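Local coordinates for tRNA-5-methyluridine(54) 2-sulfurtransferase (Pyrococcus horikoshii, PDB 3VRH), which catalyses the ATP-dependent 2-thiolation of 5-methyluridine at position 54 in the T loop of tRNA, a modification that stabilises tRNAs at high temperature, at residues E48-A53 and Y72-L77; D149-G154 and K188-V193. One frame throughout, in Å; residues are numbered along the deposited sequence.

Contact 1: E48-A53 and Y72-L77. With BCN (bicine), chain D.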
loop_
_atom_site.group_PDB
_atom_site.type_symbol
_atom_site.label_atom_id
_atom_site.label_comp_id
_atom_site.label_asym_id
_atom_site.label_seq_id
_atom_site.Cartn_x
_atom_site.Cartn_y
_atom_site.Cartn_z
ATOM N N GLU A 48 -13.702 -28.236 19.494
ATOM C CA GLU A 48 -12.987 -27.178 20.215
ATOM C C GLU A 48 -13.902 -26.290 21.071
ATOM O O GLU A 48 -15.058 -26.039 20.725
ATOM C CB GLU A 48 -12.192 -26.309 19.240
ATOM C CG GLU A 48 -10.807 -26.822 18.931
ATOM C CD GLU A 48 -10.125 -26.035 17.825
ATOM O OE1 GLU A 48 -10.744 -25.817 16.760
ATOM O OE2 GLU A 48 -8.962 -25.640 18.021
ATOM N N ARG A 49 -13.378 -25.842 22.207
ATOM C CA ARG A 49 -14.076 -24.859 23.022
ATOM C C ARG A 49 -13.599 -23.475 22.598
ATOM O O ARG A 49 -12.445 -23.122 22.771
ATOM C CB ARG A 49 -13.833 -25.100 24.510
ATOM C CG ARG A 49 -14.711 -24.235 25.406
ATOM C CD ARG A 49 -15.148 -24.972 26.667
ATOM N NE ARG A 49 -15.400 -24.046 27.768
ATOM C CZ ARG A 49 -14.478 -23.691 28.661
ATOM N NH1 ARG A 49 -13.249 -24.192 28.573
ATOM N NH2 ARG A 49 -14.780 -22.835 29.637
ATOM N N ILE A 50 -14.499 -22.701 22.016
ATOM C CA ILE A 50 -14.102 -21.456 21.378
ATOM C C ILE A 50 -14.592 -20.234 22.140
ATOM O O ILE A 50 -15.741 -20.180 22.580
ATOM C CB ILE A 50 -14.622 -21.411 19.947
ATOM C CG1 ILE A 50 -14.219 -22.705 19.227
ATOM C CG2 ILE A 50 -14.097 -20.168 19.241
ATOM C CD1 ILE A 50 -15.168 -23.134 18.110
ATOM N N LEU A 51 -13.709 -19.257 22.295
ATOM C CA LEU A 51 -14.062 -18.013 22.955
ATOM C C LEU A 51 -14.178 -16.892 21.921
ATOM O O LEU A 51 -13.276 -16.720 21.099
ATOM C CB LEU A 51 -12.995 -17.658 23.985
ATOM C CG LEU A 51 -13.265 -16.346 24.723
ATOM C CD1 LEU A 51 -14.446 -16.522 25.662
ATOM C CD2 LEU A 51 -12.033 -15.814 25.460
ATOM N N VAL A 52 -15.284 -16.147 21.941
ATOM C CA VAL A 52 -15.425 -14.979 21.052
ATOM C C VAL A 52 -15.473 -13.707 21.894
ATOM O O VAL A 52 -16.299 -13.577 22.810
ATOM C CB VAL A 52 -16.679 -15.052 20.152
ATOM C CG1 VAL A 52 -16.761 -13.821 19.245
ATOM C CG2 VAL A 52 -16.666 -16.322 19.317
ATOM N N ALA A 53 -14.561 -12.786 21.602
ATOM C CA ALA A 53 -14.473 -11.531 22.346
ATOM C C ALA A 53 -15.499 -10.604 21.768
ATOM O O ALA A 53 -15.347 -10.152 20.642
ATOM C CB ALA A 53 -13.074 -10.914 22.206
ATOM N N TYR A 72 -20.785 -24.699 16.426
ATOM C CA TYR A 72 -19.567 -24.700 17.223
ATOM C C TYR A 72 -19.846 -24.487 18.700
ATOM O O TYR A 72 -20.906 -23.992 19.073
ATOM C CB TYR A 72 -18.570 -23.655 16.696
ATOM C CG TYR A 72 -17.970 -24.087 15.386
ATOM C CD1 TYR A 72 -18.618 -23.823 14.193
ATOM C CD2 TYR A 72 -16.778 -24.794 15.348
ATOM C CE1 TYR A 72 -18.084 -24.235 12.982
ATOM C CE2 TYR A 72 -16.238 -25.215 14.151
ATOM C CZ TYR A 72 -16.897 -24.936 12.969
ATOM O OH TYR A 72 -16.378 -25.351 11.766
ATOM N N ASN A 73 -18.891 -24.871 19.540
ATOM C CA ASN A 73 -19.034 -24.707 20.983
ATOM C C ASN A 73 -18.465 -23.358 21.418
ATOM O O ASN A 73 -17.271 -23.229 21.673
ATOM C CB ASN A 73 -18.343 -25.855 21.738
ATOM C CG ASN A 73 -18.360 -25.656 23.242
ATOM O OD1 ASN A 73 -19.194 -24.919 23.772
ATOM N ND2 ASN A 73 -17.433 -26.306 23.938
ATOM N N ILE A 74 -19.318 -22.346 21.505
ATOM C CA ILE A 74 -18.775 -21.018 21.735
ATOM C C ILE A 74 -19.273 -20.378 23.020
ATOM O O ILE A 74 -20.438 -20.517 23.392
ATOM C CB ILE A 74 -19.021 -20.079 20.538
ATOM C CG1 ILE A 74 -20.513 -19.853 20.345
ATOM C CG2 ILE A 74 -18.411 -20.645 19.246
ATOM C CD1 ILE A 74 -20.852 -18.414 20.106
ATOM N N GLU A 75 -18.365 -19.699 23.707
ATOM C CA GLU A 75 -18.725 -18.826 24.815
ATOM C C GLU A 75 -18.176 -17.450 24.457
ATOM O O GLU A 75 -17.269 -17.346 23.625
ATOM C CB GLU A 75 -18.154 -19.347 26.141
ATOM C CG GLU A 75 -18.616 -20.798 26.454
ATOM C CD GLU A 75 -18.160 -21.325 27.813
ATOM O OE1 GLU A 75 -17.874 -20.515 28.716
ATOM O OE2 GLU A 75 -18.095 -22.563 27.979
ATOM N N CYS A 76 -18.731 -16.402 25.058
ATOM C CA CYS A 76 -18.326 -15.056 24.708
ATOM C C CYS A 76 -17.753 -14.323 25.893
ATOM O O CYS A 76 -18.113 -14.598 27.045
ATOM C CB CYS A 76 -19.497 -14.282 24.118
ATOM S SG CYS A 76 -20.223 -15.123 22.715
ATOM N N LEU A 77 -16.843 -13.401 25.599
ATOM C CA LEU A 77 -16.251 -12.551 26.611
ATOM C C LEU A 77 -16.396 -11.099 26.185
ATOM O O LEU A 77 -16.001 -10.733 25.074
ATOM C CB LEU A 77 -14.769 -12.879 26.789
ATOM C CG LEU A 77 -13.944 -11.834 27.547
ATOM C CD1 LEU A 77 -14.365 -11.770 29.004
ATOM C CD2 LEU A 77 -12.446 -12.116 27.428
HETATM N N1 BCN D . -13.535 -7.424 16.802
HETATM C C1 BCN D . -13.541 -7.227 15.295
HETATM C C2 BCN D . -12.760 -6.063 14.814
HETATM O O21 BCN D . -11.791 -5.678 15.517
HETATM O O22 BCN D . -13.078 -5.471 13.759
HETATM C C3 BCN D . -14.654 -6.683 17.444
HETATM C C4 BCN D . -15.849 -6.241 16.572
HETATM O O4 BCN D . -16.969 -6.184 17.014
HETATM C C5 BCN D . -13.657 -8.847 17.112
HETATM C C6 BCN D . -13.388 -9.178 18.517
HETATM O O6 BCN D . -13.165 -10.295 18.850
HETATM O O HOH W 1 -16.541 -26.190 18.603
#
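Arg49 reaches across to Glu75 and forms a salt bridge, NE to OE2 at 3.1 Å, with a nearly straight N-H...O angle of 171°. The acceptor lies at the edge of the guanidinium, close to its plane, whereas NE stands well above the carboxylate plane; the two flat groups are turned 63° apart. On the way the arginine chain passes the amide of Asn73, its CG 3.7 Å from ND2. On the other face of the sheet Ile50 CD1 rests 3.6 Å from Tyr72 CD2, and Ile50 CB packs against Ile74 CG2. Back on the face of Arg49 and Glu75, chi2 of Leu51 (70°) turns CD1 to 3.8 Å from Leu77 CB. The backbones that carry these side chains are parallel strands 49-53 and 73-80, joined through helix 58-69 in a beta-alpha-beta unit of the PP-loop fold. Ile50 N donates a hydrogen bond to Asn73 O at 2.8 Å, and Leu77 N closes on Val52 O at the same distance. At the strand end Ala53, an ATP-binding residue, accepts a bond through its O from bicine O6 at 2.8 Å. Further out, Arg49 NH1 is held by Asn146 O, its guanidinium meets Phe148 in a cation-pi contact, and Glu75 OE1 bonds His106. An alanine in place of Arg49 would probably leave Glu75 OE2 without its charged mate and Phe148 without its cation.

Contact 2: D149-G154 and K188-V193. With BCN (bicine), chain D.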
loop_
_atom_site.group_PDB
_atom_site.type_symbol
_atom_site.label_atom_id
_atom_site.label_comp_id
_atom_site.label_asym_id
_atom_site.label_seq_id
_atom_site.Cartn_x
_atom_site.Cartn_y
_atom_site.Cartn_z
ATOM N N ASP A 149 -9.698 -23.498 23.703
ATOM C CA ASP A 149 -8.788 -23.978 22.667
ATOM C C ASP A 149 -8.487 -22.929 21.608
ATOM O O ASP A 149 -7.508 -23.046 20.871
ATOM C CB ASP A 149 -9.366 -25.215 21.985
ATOM C CG ASP A 149 -9.602 -26.347 22.960
ATOM O OD1 ASP A 149 -8.714 -26.597 23.805
ATOM O OD2 ASP A 149 -10.682 -26.964 22.899
ATOM N N ALA A 150 -9.331 -21.907 21.523
ATOM C CA ALA A 150 -9.219 -20.961 20.428
ATOM C C ALA A 150 -9.981 -19.688 20.753
ATOM O O ALA A 150 -10.985 -19.710 21.465
ATOM C CB ALA A 150 -9.768 -21.583 19.151
ATOM N N ILE A 151 -9.488 -18.580 20.222
ATOM C CA ILE A 151 -10.181 -17.304 20.279
ATOM C C ILE A 151 -10.535 -16.936 18.846
ATOM O O ILE A 151 -9.665 -16.915 17.971
ATOM C CB ILE A 151 -9.265 -16.222 20.861
ATOM C CG1 ILE A 151 -8.959 -16.525 22.320
ATOM C CG2 ILE A 151 -9.868 -14.839 20.687
ATOM C CD1 ILE A 151 -7.874 -15.668 22.900
ATOM N N ALA A 152 -11.809 -16.673 18.595
ATOM C CA ALA A 152 -12.239 -16.192 17.282
ATOM C C ALA A 152 -12.561 -14.697 17.363
ATOM O O ALA A 152 -13.273 -14.271 18.274
ATOM C CB ALA A 152 -13.447 -16.969 16.806
ATOM N N THR A 153 -12.013 -13.910 16.429
ATOM C CA THR A 153 -12.321 -12.486 16.332
ATOM C C THR A 153 -13.116 -12.176 15.052
ATOM O O THR A 153 -13.282 -13.038 14.194
ATOM C CB THR A 153 -11.049 -11.629 16.414
ATOM O OG1 THR A 153 -10.227 -11.899 15.282
ATOM C CG2 THR A 153 -10.260 -11.950 17.686
ATOM N N GLY A 154 -13.616 -10.953 14.939
ATOM C CA GLY A 154 -14.564 -10.592 13.898
ATOM C C GLY A 154 -13.994 -9.841 12.695
ATOM O O GLY A 154 -14.745 -9.377 11.842
ATOM N N LYS A 188 1.781 -20.062 25.785
ATOM C CA LYS A 188 0.582 -19.583 26.465
ATOM C C LYS A 188 -0.253 -18.599 25.620
ATOM O O LYS A 188 -1.277 -18.086 26.084
ATOM C CB LYS A 188 0.920 -19.022 27.847
ATOM C CG LYS A 188 1.596 -20.041 28.761
ATOM C CD LYS A 188 1.709 -19.525 30.187
ATOM C CE LYS A 188 2.325 -20.565 31.107
ATOM N NZ LYS A 188 2.430 -20.066 32.510
ATOM N N PHE A 189 0.180 -18.363 24.381
ATOM C CA PHE A 189 -0.656 -17.687 23.381
ATOM C C PHE A 189 -1.650 -18.660 22.765
ATOM O O PHE A 189 -1.268 -19.568 22.020
ATOM C CB PHE A 189 0.202 -17.072 22.274
ATOM C CG PHE A 189 0.891 -15.799 22.679
ATOM C CD1 PHE A 189 0.275 -14.902 23.540
ATOM C CD2 PHE A 189 2.160 -15.494 22.194
ATOM C CE1 PHE A 189 0.909 -13.722 23.911
ATOM C CE2 PHE A 189 2.802 -14.318 22.563
ATOM C CZ PHE A 189 2.174 -13.430 23.420
ATOM N N ILE A 190 -2.928 -18.477 23.086
ATOM C CA ILE A 190 -3.992 -19.321 22.559
ATOM C C ILE A 190 -4.173 -19.069 21.067
ATOM O O ILE A 190 -3.972 -17.949 20.601
ATOM C CB ILE A 190 -5.336 -19.038 23.285
ATOM C CG1 ILE A 190 -5.186 -19.224 24.796
ATOM C CG2 ILE A 190 -6.441 -19.931 22.750
ATOM C CD1 ILE A 190 -4.884 -20.644 25.204
ATOM N N LYS A 191 -4.555 -20.110 20.328
ATOM C CA LYS A 191 -4.842 -19.986 18.901
ATOM C C LYS A 191 -5.908 -18.922 18.644
ATOM O O LYS A 191 -6.992 -18.971 19.246
ATOM C CB LYS A 191 -5.318 -21.324 18.315
ATOM C CG LYS A 191 -5.708 -21.229 16.845
ATOM C CD LYS A 191 -5.891 -22.589 16.192
ATOM C CE LYS A 191 -7.133 -23.277 16.710
ATOM N NZ LYS A 191 -7.686 -24.246 15.723
ATOM N N LYS A 192 -5.590 -17.972 17.761
ATOM C CA LYS A 192 -6.521 -16.916 17.352
ATOM C C LYS A 192 -6.863 -17.076 15.884
ATOM O O LYS A 192 -5.961 -17.200 15.050
ATOM C CB LYS A 192 -5.931 -15.510 17.589
ATOM C CG LYS A 192 -5.906 -15.095 19.044
ATOM C CD LYS A 192 -5.326 -13.697 19.285
ATOM C CE LYS A 192 -6.374 -12.587 19.193
ATOM N NZ LYS A 192 -5.761 -11.253 19.513
ATOM N N VAL A 193 -8.158 -17.064 15.575
ATOM C CA VAL A 193 -8.645 -17.238 14.213
ATOM C C VAL A 193 -9.633 -16.140 13.806
ATOM O O VAL A 193 -10.230 -15.479 14.659
ATOM C CB VAL A 193 -9.301 -18.623 14.014
ATOM C CG1 VAL A 193 -8.292 -19.726 14.228
ATOM C CG2 VAL A 193 -10.499 -18.795 14.964
HETATM N N1 BCN D . -13.535 -7.424 16.802
HETATM C C1 BCN D . -13.541 -7.227 15.295
HETATM C C2 BCN D . -12.760 -6.063 14.814
HETATM O O21 BCN D . -11.791 -5.678 15.517
HETATM O O22 BCN D . -13.078 -5.471 13.759
HETATM C C3 BCN D . -14.654 -6.683 17.444
HETATM C C4 BCN D . -15.849 -6.241 16.572
HETATM O O4 BCN D . -16.969 -6.184 17.014
HETATM C C5 BCN D . -13.657 -8.847 17.112
HETATM C C6 BCN D . -13.388 -9.178 18.517
HETATM O O6 BCN D . -13.165 -10.295 18.850
HETATM O O HOH W 2 -4.985 -23.146 21.276
#
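Strands 150-152 and 191-193 are parallel neighbours in the central sheet of the PP-loop domain, and the first leads into the bicine pocket at Thr153 and Gly154, the latter an ATP-binding residue. Three backbone bonds join them: Ile151 N to Lys191 O at 2.7 Å, Val193 N to Ile151 O at 2.8 Å, and Thr153 N to Val193 O at 3.0 Å. On one face Ile151 CB lies 4.0 Å from Lys192 CG, while Ile190 CG2 comes 3.7 Å from Ala150 N; helix 127-145 covers Ile151 through Met139 and Ala143. On the other face Ala152 CB meets Val193 CG2 at 3.9 Å, and the same methyl comes 3.6 Å from Ile151 O. There too the Lys191 chain, bent at chi3 (70°), brings CE beside Ala150 CB, and its NZ goes on to Leu43 O and to a salt bridge outside the strand pair. Where the strands part, a water donates to Asp149 O and accepts from Lys191 N. Thr153 OG1 is bonded to His155 ND1, and CG2 of the same threonine lies 3.5 Å from bicine O6. The bond from Thr153 N to Val193 O thus ties down the residue just before Gly154, and the aliphatic parts of both lysines serve as packing surface while Lys191 sends its charge to partners beyond the two strands.

Contacts 1 and 2 are adjoining parts of one sheet, sewn together where strand 49-53 meets 150-152: Leu51 N faces Ala150 O and Leu51 O faces Ala152 N, both at 2.9 Å and probably hydrogen-bonded. Both are partly buried: Ile50, Leu51, Val52 and Ile151, Ala152, Val193 are buried, while Arg49, Glu75 and the two lysines are partly exposed. Both rest on parallel backbone bonds and apolar packing; contact 1 adds a salt bridge between its own strands, whereas Lys191 of contact 2 pairs with Glu48 of contact 1. Helix 127-145 packs on both, through Leu51 and Ile151. The C-terminal ends of 48-53 and 149-154 converge on bicine, hydrogen-bonded by Ala53 O but only touched by contact 2.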